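Local coordinates for protein ochratoxinase (Aspergillus niger, PDB 4C65) that releases C-terminal amino acids, notably phenylalanine, as a zinc-dependent carboxypeptidase and degrades the mycotoxin ochratoxin A to ochratoxin alpha, at residues 267-271 with 272-276. Numbering follows the deposited sequence.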
# COMPACT_ATOMS: atom_id res chain seq x y z
N SER A 267 9.01 -41.43 0.40
CA SER A 267 8.63 -42.44 -0.59
C SER A 267 9.76 -43.12 -1.36
O SER A 267 9.59 -44.24 -1.83
CB SER A 267 7.63 -41.83 -1.59
OG SER A 267 6.53 -41.29 -0.90
N TYR A 268 10.90 -42.45 -1.54
CA TYR A 268 12.01 -43.05 -2.30
C TYR A 268 13.23 -43.31 -1.42
O TYR A 268 14.37 -43.28 -1.89
CB TYR A 268 12.35 -42.17 -3.54
CG TYR A 268 11.29 -42.27 -4.60
CD1 TYR A 268 11.35 -43.27 -5.58
CD2 TYR A 268 10.22 -41.41 -4.60
CE1 TYR A 268 10.36 -43.38 -6.54
CE2 TYR A 268 9.22 -41.53 -5.55
CZ TYR A 268 9.30 -42.51 -6.51
OH TYR A 268 8.30 -42.60 -7.44
N ALA A 269 12.99 -43.53 -0.14
CA ALA A 269 14.05 -43.95 0.76
C ALA A 269 14.57 -45.29 0.31
O ALA A 269 13.80 -46.21 0.06
CB ALA A 269 13.54 -44.04 2.18
N ASP A 270 15.89 -45.40 0.20
CA ASP A 270 16.53 -46.65 -0.17
C ASP A 270 17.57 -46.95 0.88
O ASP A 270 17.60 -46.28 1.92
CB ASP A 270 17.18 -46.52 -1.55
CG ASP A 270 18.17 -45.39 -1.63
OD1 ASP A 270 18.47 -44.74 -0.61
OD2 ASP A 270 18.67 -45.13 -2.75
N GLU A 271 18.43 -47.94 0.63
CA GLU A 271 19.42 -48.35 1.62
C GLU A 271 20.26 -47.18 2.13
O GLU A 271 20.45 -47.06 3.33
CB GLU A 271 20.30 -49.47 1.10
CG GLU A 271 21.15 -50.03 2.23
CD GLU A 271 22.11 -51.15 1.85
OE1 GLU A 271 22.00 -51.83 0.79
OE2 GLU A 271 23.05 -51.38 2.65
N GLU A 272 20.74 -46.34 1.23
CA GLU A 272 21.55 -45.19 1.62
C GLU A 272 20.82 -44.27 2.60
O GLU A 272 21.40 -43.84 3.60
CB GLU A 272 21.98 -44.41 0.37
CG GLU A 272 22.64 -43.07 0.68
CD GLU A 272 23.24 -42.39 -0.53
OE1 GLU A 272 22.91 -42.78 -1.68
OE2 GLU A 272 24.02 -41.45 -0.33
N VAL A 273 19.54 -43.98 2.33
CA VAL A 273 18.69 -43.16 3.20
C VAL A 273 18.48 -43.79 4.59
O VAL A 273 18.61 -43.11 5.61
CB VAL A 273 17.30 -42.94 2.57
CG1 VAL A 273 16.39 -42.19 3.52
CG2 VAL A 273 17.43 -42.16 1.27
N TRP A 274 18.17 -45.08 4.63
CA TRP A 274 17.92 -45.76 5.90
C TRP A 274 19.15 -45.65 6.81
O TRP A 274 19.03 -45.28 7.99
CB TRP A 274 17.54 -47.23 5.70
CG TRP A 274 16.41 -47.45 4.72
CD1 TRP A 274 15.33 -46.66 4.54
CD2 TRP A 274 16.27 -48.56 3.81
NE1 TRP A 274 14.51 -47.20 3.57
CE2 TRP A 274 15.07 -48.36 3.10
CE3 TRP A 274 17.04 -49.68 3.52
CZ2 TRP A 274 14.64 -49.23 2.11
CZ3 TRP A 274 16.60 -50.57 2.54
CH2 TRP A 274 15.40 -50.34 1.85
N GLU A 275 20.32 -45.95 6.26
CA GLU A 275 21.56 -45.86 7.02
C GLU A 275 21.83 -44.45 7.53
O GLU A 275 22.20 -44.27 8.69
CB GLU A 275 22.76 -46.33 6.17
CG GLU A 275 22.75 -47.83 5.94
CD GLU A 275 22.47 -48.60 7.23
OE1 GLU A 275 23.19 -48.35 8.22
OE2 GLU A 275 21.50 -49.41 7.26
N LEU A 276 21.65 -43.45 6.66
CA LEU A 276 21.81 -42.07 7.06
C LEU A 276 20.87 -41.70 8.19
O LEU A 276 21.26 -40.98 9.12
CB LEU A 276 21.60 -41.09 5.88
CG LEU A 276 22.81 -40.84 4.99
CD1 LEU A 276 22.40 -40.03 3.76
CD2 LEU A 276 23.92 -40.12 5.74
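Glu272 enters the first turn of helix 271-280 with its CB 3.7 Å from Asp270 OD1, and its OE1 and Asp270 OD2 both form salt bridges to NZ of Lys249, on helix 249-258. At Val273 the capping bond is made: its backbone N donates to OD1 of the N-cap residue Asp270 at 3.2 Å, almost straight (167°). Asp270 can accept it because its CG sits between its own backbone N and carbonyl carbon (chi1 57°), which folds the carboxylate back over the helix start. Val273 CG2 rests 3.4 Å from Asp270 OD1 while CG1 packs on Ala269 CB at 3.7 Å. Trp274 N closes the first helical bond on Asp270 O (3.0 Å), and the indole lies back across the cap: that same oxygen stands 3.2 Å above the ring plane, with Glu271 N over the same face, both offset toward the rim. Ala269 CB comes obliquely to the pyrrole side, 3.6 Å from Trp274 NE1, whose N-H has a weak hydrogen bond to Ala320 O. Glu275 N continues the helix to Glu271 O at 3.1 Å. Asp270 thus spends both carboxylate oxygens; Lys249 and the helix N-terminus would probably stabilise its negative charge.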